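Putative uncharacterized protein (Streptococcus suis, PDB 4XZ7) probably catalyses transglutaminase-type acyl transfer, is a homodimeric virulence factor of the bacterium, and has antiphagocytic properties. Local coordinates at residues Gln33-Val38 / Leu50-Leu56; Cys264-Ser268 / His295-Arg299. One frame throughout, in Å; residues are numbered along the deposited sequence.

Interaction 1. Residues Gln33-Val38 / Leu50-Leu56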
loop_
_atom_site.group_PDB
_atom_site.type_symbol
_atom_site.label_atom_id
_atom_site.label_comp_id
_atom_site.label_asym_id
_atom_site.label_seq_id
_atom_site.Cartn_x
_atom_site.Cartn_y
_atom_site.Cartn_z
ATOM N N GLN B 33 7.306 1.581 -43.062
ATOM C CA GLN B 33 6.410 0.925 -42.118
ATOM C C GLN B 33 6.021 1.826 -40.954
ATOM O O GLN B 33 6.877 2.367 -40.246
ATOM C CB GLN B 33 7.037 -0.358 -41.577
ATOM C CG GLN B 33 6.022 -1.258 -40.871
ATOM C CD GLN B 33 5.052 -1.900 -41.842
ATOM O OE1 GLN B 33 5.321 -1.959 -43.037
ATOM N NE2 GLN B 33 3.911 -2.381 -41.333
ATOM N N ARG B 34 4.711 1.929 -40.742
ATOM C CA ARG B 34 4.117 2.926 -39.863
ATOM C C ARG B 34 3.528 2.291 -38.618
ATOM O O ARG B 34 3.464 2.905 -37.548
ATOM C CB ARG B 34 3.038 3.696 -40.641
ATOM C CG ARG B 34 2.313 4.787 -39.888
ATOM C CD ARG B 34 1.362 5.570 -40.826
ATOM N NE ARG B 34 0.530 6.491 -40.061
ATOM C CZ ARG B 34 -0.611 6.146 -39.468
ATOM N NH1 ARG B 34 -1.302 7.043 -38.776
ATOM N NH2 ARG B 34 -1.065 4.903 -39.565
ATOM N N GLN B 35 3.064 1.060 -38.766
ATOM C CA GLN B 35 2.519 0.339 -37.630
ATOM C C GLN B 35 3.207 -1.014 -37.461
ATOM O O GLN B 35 3.595 -1.658 -38.442
ATOM C CB GLN B 35 1.008 0.160 -37.781
ATOM C CG GLN B 35 0.234 1.473 -37.864
ATOM C CD GLN B 35 -1.239 1.261 -38.168
ATOM O OE1 GLN B 35 -1.594 0.519 -39.079
ATOM N NE2 GLN B 35 -2.097 1.912 -37.402
ATOM N N PHE B 36 3.342 -1.427 -36.202
ATOM C CA PHE B 36 4.083 -2.627 -35.839
ATOM C C PHE B 36 3.333 -3.387 -34.754
ATOM O O PHE B 36 2.763 -2.760 -33.861
ATOM C CB PHE B 36 5.484 -2.264 -35.326
ATOM C CG PHE B 36 6.355 -1.531 -36.328
ATOM C CD1 PHE B 36 7.231 -2.231 -37.142
ATOM C CD2 PHE B 36 6.332 -0.142 -36.419
ATOM C CE1 PHE B 36 8.058 -1.562 -38.054
ATOM C CE2 PHE B 36 7.152 0.540 -37.323
ATOM C CZ PHE B 36 8.011 -0.172 -38.149
ATOM N N HIS B 37 3.325 -4.720 -34.790
ATOM C CA HIS B 37 2.882 -5.423 -33.587
ATOM C C HIS B 37 4.083 -5.514 -32.672
ATOM O O HIS B 37 5.223 -5.428 -33.134
ATOM C CB HIS B 37 2.309 -6.820 -33.876
ATOM C CG HIS B 37 1.039 -6.791 -34.655
ATOM N ND1 HIS B 37 0.201 -5.692 -34.663
ATOM C CD2 HIS B 37 0.474 -7.699 -35.488
ATOM C CE1 HIS B 37 -0.826 -5.932 -35.453
ATOM N NE2 HIS B 37 -0.684 -7.140 -35.976
ATOM N N VAL B 38 3.845 -5.677 -31.378
ATOM C CA VAL B 38 4.957 -5.761 -30.442
ATOM C C VAL B 38 4.774 -6.911 -29.470
ATOM O O VAL B 38 3.756 -6.994 -28.783
ATOM C CB VAL B 38 5.136 -4.461 -29.635
ATOM C CG1 VAL B 38 6.329 -4.607 -28.690
ATOM C CG2 VAL B 38 5.314 -3.261 -30.589
ATOM N N LEU B 50 -0.642 -2.889 -33.764
ATOM C CA LEU B 50 -0.637 -1.751 -34.680
ATOM C C LEU B 50 -0.009 -0.502 -34.030
ATOM O O LEU B 50 -0.476 0.619 -34.227
ATOM C CB LEU B 50 -2.068 -1.445 -35.150
ATOM C CG LEU B 50 -2.801 -2.541 -35.934
ATOM C CD1 LEU B 50 -4.253 -2.161 -36.114
ATOM C CD2 LEU B 50 -2.141 -2.782 -37.296
ATOM N N SER B 51 1.033 -0.714 -33.236
ATOM C CA SER B 51 1.730 0.379 -32.555
ATOM C C SER B 51 2.443 1.316 -33.515
ATOM O O SER B 51 3.009 0.879 -34.522
ATOM C CB SER B 51 2.750 -0.179 -31.565
ATOM O OG SER B 51 2.117 -1.031 -30.631
ATOM N N THR B 52 2.419 2.610 -33.185
ATOM C CA THR B 52 3.162 3.634 -33.918
ATOM C C THR B 52 4.552 3.818 -33.330
ATOM O O THR B 52 4.818 3.388 -32.207
ATOM C CB THR B 52 2.438 5.003 -33.883
ATOM O OG1 THR B 52 2.339 5.451 -32.525
ATOM C CG2 THR B 52 1.034 4.884 -34.467
ATOM N N ARG B 53 5.433 4.488 -34.067
ATOM C CA ARG B 53 6.789 4.745 -33.569
ATOM C C ARG B 53 6.801 5.548 -32.258
ATOM O O ARG B 53 7.691 5.362 -31.424
ATOM C CB ARG B 53 7.612 5.437 -34.650
ATOM C CG ARG B 53 7.844 4.505 -35.839
ATOM C CD ARG B 53 8.477 5.171 -37.021
ATOM N NE ARG B 53 8.545 4.249 -38.152
ATOM C CZ ARG B 53 9.671 3.742 -38.641
ATOM N NH1 ARG B 53 9.642 2.905 -39.683
ATOM N NH2 ARG B 53 10.829 4.081 -38.094
ATOM N N GLU B 54 5.781 6.381 -32.043
ATOM C CA GLU B 54 5.666 7.124 -30.785
ATOM C C GLU B 54 5.385 6.179 -29.626
ATOM O O GLU B 54 5.990 6.283 -28.548
ATOM C CB GLU B 54 4.575 8.195 -30.891
ATOM C CG GLU B 54 4.855 9.191 -32.022
ATOM C CD GLU B 54 4.044 10.471 -31.914
ATOM O OE1 GLU B 54 3.046 10.494 -31.158
ATOM O OE2 GLU B 54 4.414 11.460 -32.588
ATOM N N GLU B 55 4.475 5.242 -29.860
ATOM C CA GLU B 55 4.163 4.222 -28.871
ATOM C C GLU B 55 5.335 3.255 -28.664
ATOM O O GLU B 55 5.547 2.747 -27.567
ATOM C CB GLU B 55 2.897 3.483 -29.289
ATOM C CG GLU B 55 1.648 4.380 -29.225
ATOM C CD GLU B 55 0.474 3.845 -30.020
ATOM O OE1 GLU B 55 -0.683 4.176 -29.677
ATOM O OE2 GLU B 55 0.704 3.113 -31.004
ATOM N N LEU B 56 6.090 2.990 -29.725
ATOM C CA LEU B 56 7.328 2.219 -29.589
ATOM C C LEU B 56 8.254 2.923 -28.609
ATOM O O LEU B 56 8.723 2.321 -27.628
ATOM C CB LEU B 56 8.014 2.043 -30.946
ATOM C CG LEU B 56 7.270 1.033 -31.827
ATOM C CD1 LEU B 56 7.867 0.931 -33.231
ATOM C CD2 LEU B 56 7.230 -0.335 -31.139
HETATM O O HOH W 1 4.719 5.242 -36.730
#
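Arg-53 reaches the carbonyl of Gln-33 side-on, spending two nitrogens on one oxygen: NH1 lies 2.9 Å from Gln-33 O, with an N-H...O angle of 158°, and NE gives a longer second bond. The oxygen sits in the guanidinium plane, so the pair fixes the rotation of the group. Arginine suits the place because its chain, extended from CG to NE, is long enough to span from the first turn of a helix to a loop carbonyl. On the way the guanidinium passes the rim of the Phe-36 ring, the two planes 70° apart and NH1 3.8 Å from Phe-36 CZ. Gln-33 CG lies above one face of that ring, offset toward its rim. Leu-56, whose branched end serves two partners, crosses the phenyl ring at about a right angle, its CD1 3.7 Å from Phe-36 CD2, while CD2 packs 3.5 Å from Val-38 CG2. Ile-82 of strand 79-86 touches both Phe-36 and Leu-56, extending this apolar layer.

The frame is a beta hairpin, strands 36-40 and 48-51, in which Phe-36 and Ser-51 form an antiparallel hydrogen-bonded pair. After Ser-51 the chain passes through the N-cap Thr-52 into helix 53-59, opened by a capping box: Thr-52 N donates to Glu-55 OE2 (2.8 Å), and Glu-55 N returns a weak bond to Thr-52 OG1. A water joins Arg-34 O to Arg-53 N. Next along the hairpin, His-37 and Leu-50 lie side by side, pointing the same way. Histidine's flat ring does two jobs: ND1 accepts from Leu-50 N, which lies in the imidazole plane, at 3.1 Å, and Phe-79 stacks on it.

Interaction 2. Residues Cys264-Ser268 / His295-Arg299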
loop_
_atom_site.group_PDB
_atom_site.type_symbol
_atom_site.label_atom_id
_atom_site.label_comp_id
_atom_site.label_asym_id
_atom_site.label_seq_id
_atom_site.Cartn_x
_atom_site.Cartn_y
_atom_site.Cartn_z
ATOM N N CYS B 264 -19.827 9.390 3.234
ATOM C CA CYS B 264 -20.240 10.661 3.795
ATOM C C CYS B 264 -19.214 11.801 3.743
ATOM O O CYS B 264 -19.550 12.872 3.364
ATOM C CB CYS B 264 -20.852 10.514 5.202
ATOM S SG CYS B 264 -19.756 9.979 6.511
ATOM N N VAL B 265 -17.983 11.532 4.121
ATOM C CA VAL B 265 -16.964 12.527 4.079
ATOM C C VAL B 265 -16.733 12.961 2.650
ATOM O O VAL B 265 -16.625 14.109 2.405
ATOM C CB VAL B 265 -15.658 12.107 4.767
ATOM C CG1 VAL B 265 -14.586 13.148 4.550
ATOM C CG2 VAL B 265 -15.887 11.913 6.247
ATOM N N GLY B 266 -16.716 12.026 1.719
ATOM C CA GLY B 266 -16.586 12.403 0.320
ATOM C C GLY B 266 -17.681 13.342 -0.153
ATOM O O GLY B 266 -17.411 14.452 -0.617
ATOM N N PHE B 267 -18.929 12.895 -0.033
ATOM C CA PHE B 267 -20.077 13.759 -0.322
ATOM C C PHE B 267 -19.963 15.145 0.315
ATOM O O PHE B 267 -20.169 16.149 -0.349
ATOM C CB PHE B 267 -21.362 13.110 0.167
ATOM C CG PHE B 267 -21.934 12.085 -0.767
ATOM C CD1 PHE B 267 -22.967 12.424 -1.631
ATOM C CD2 PHE B 267 -21.481 10.772 -0.742
ATOM C CE1 PHE B 267 -23.525 11.475 -2.470
ATOM C CE2 PHE B 267 -22.032 9.809 -1.579
ATOM C CZ PHE B 267 -23.060 10.156 -2.441
ATOM N N SER B 268 -19.643 15.193 1.603
ATOM C CA SER B 268 -19.609 16.454 2.346
ATOM C C SER B 268 -18.451 17.355 1.905
ATOM O O SER B 268 -18.577 18.585 1.898
ATOM C CB SER B 268 -19.513 16.193 3.856
ATOM O OG SER B 268 -20.603 15.395 4.323
ATOM N N HIS B 295 -20.768 9.972 11.577
ATOM C CA HIS B 295 -21.238 10.491 10.312
ATOM C C HIS B 295 -20.586 11.836 10.025
ATOM O O HIS B 295 -19.919 12.426 10.895
ATOM C CB HIS B 295 -22.772 10.606 10.330
ATOM C CG HIS B 295 -23.388 10.796 8.977
ATOM N ND1 HIS B 295 -23.282 9.855 7.971
ATOM C CD2 HIS B 295 -24.120 11.815 8.464
ATOM C CE1 HIS B 295 -23.930 10.288 6.900
ATOM N NE2 HIS B 295 -24.439 11.475 7.172
ATOM N N ALA B 296 -20.779 12.322 8.803
ATOM C CA ALA B 296 -20.226 13.611 8.386
ATOM C C ALA B 296 -21.205 14.363 7.507
ATOM O O ALA B 296 -21.951 13.758 6.731
ATOM C CB ALA B 296 -18.913 13.419 7.657
ATOM N N THR B 297 -21.216 15.686 7.646
ATOM C CA THR B 297 -22.137 16.541 6.907
ATOM C C THR B 297 -21.422 17.845 6.553
ATOM O O THR B 297 -20.307 18.074 7.020
ATOM C CB THR B 297 -23.414 16.876 7.734
ATOM O OG1 THR B 297 -23.035 17.556 8.940
ATOM C CG2 THR B 297 -24.204 15.615 8.096
ATOM N N ALA B 298 -22.051 18.707 5.754
ATOM C CA ALA B 298 -21.509 20.053 5.585
ATOM C C ALA B 298 -22.284 21.038 6.445
ATOM O O ALA B 298 -23.465 20.838 6.724
ATOM C CB ALA B 298 -21.551 20.494 4.141
ATOM N N ARG B 299 -21.596 22.086 6.879
ATOM C CA ARG B 299 -22.237 23.267 7.421
ATOM C C ARG B 299 -22.118 24.336 6.368
ATOM O O ARG B 299 -21.028 24.530 5.818
ATOM C CB ARG B 299 -21.584 23.701 8.709
ATOM C CG ARG B 299 -21.992 22.861 9.886
ATOM C CD ARG B 299 -22.506 23.754 10.983
ATOM N NE ARG B 299 -23.916 23.548 11.225
ATOM C CZ ARG B 299 -24.689 24.368 11.922
ATOM N NH1 ARG B 299 -25.961 24.063 12.072
ATOM N NH2 ARG B 299 -24.200 25.483 12.457
#
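With chi1 at 67°, Cys-264 tucks SG between its own backbone N and carbonyl carbon, so that the sulfur comes within 3.4 Å of Ala-296 N and 3.7 Å of Ala-296 CB. His-295 turns CG away from its backbone N (chi1 -165°), which swings the imidazole back to the helix: its CE1 lies 3.5 Å from Cys-264 CB. The sulfur lies obliquely to the ring, SG 4.4 Å from its centroid.

Helix 264-277 begins at this cysteine; its first turn, 264-268, runs almost parallel to 295-299, the axes 8° apart and 6.9 Å at their closest. A cysteine at the start of a helix, facing a histidine on a neighbouring strand that in turn bonds an aspartate, here Asp-310 OD2 to His-295 NE2, matches the Cys-His-Asp catalytic triad of transglutaminases, whose fold is related to that of papain-like cysteine proteases; these residues are therefore probably the active site.

Beyond them, small residues let helix and strand approach closely. Ala-296 offers a single methyl to both the sulfur and Val-265 CG2, and Tyr-169 of the second subunit packs on Val-265. One helical turn on, Ser-268 points at the strand, with OG 3.2 Å from Thr-297 CA, yet its hydroxyl donates back to Cys-264 O at 2.9 Å. That carbonyl also receives Ser-268 N, the two donors arriving from opposite faces of its plane.

The two contacts come in series along the chain, 33-38 with 50-56 closing long before 264-268 meets 295-299. Their centres lie 48 Å apart, on opposite sides of the chain's centre, and their nearest atoms are about 35 Å from each other. They share no sheet: interaction 1 belongs to the mixed sheet that includes strands 36-40, 48-51 and 79-86, whereas interaction 2 sets helix 264-277 against the five-stranded sheet containing strand 294-302. Interaction 2 lies in the transglutaminase-like region and holds the probable catalytic cysteine and histidine; interaction 1 is structural packing in the distant N-terminal part of this fragment of a longer protein, with no direct contact to that site.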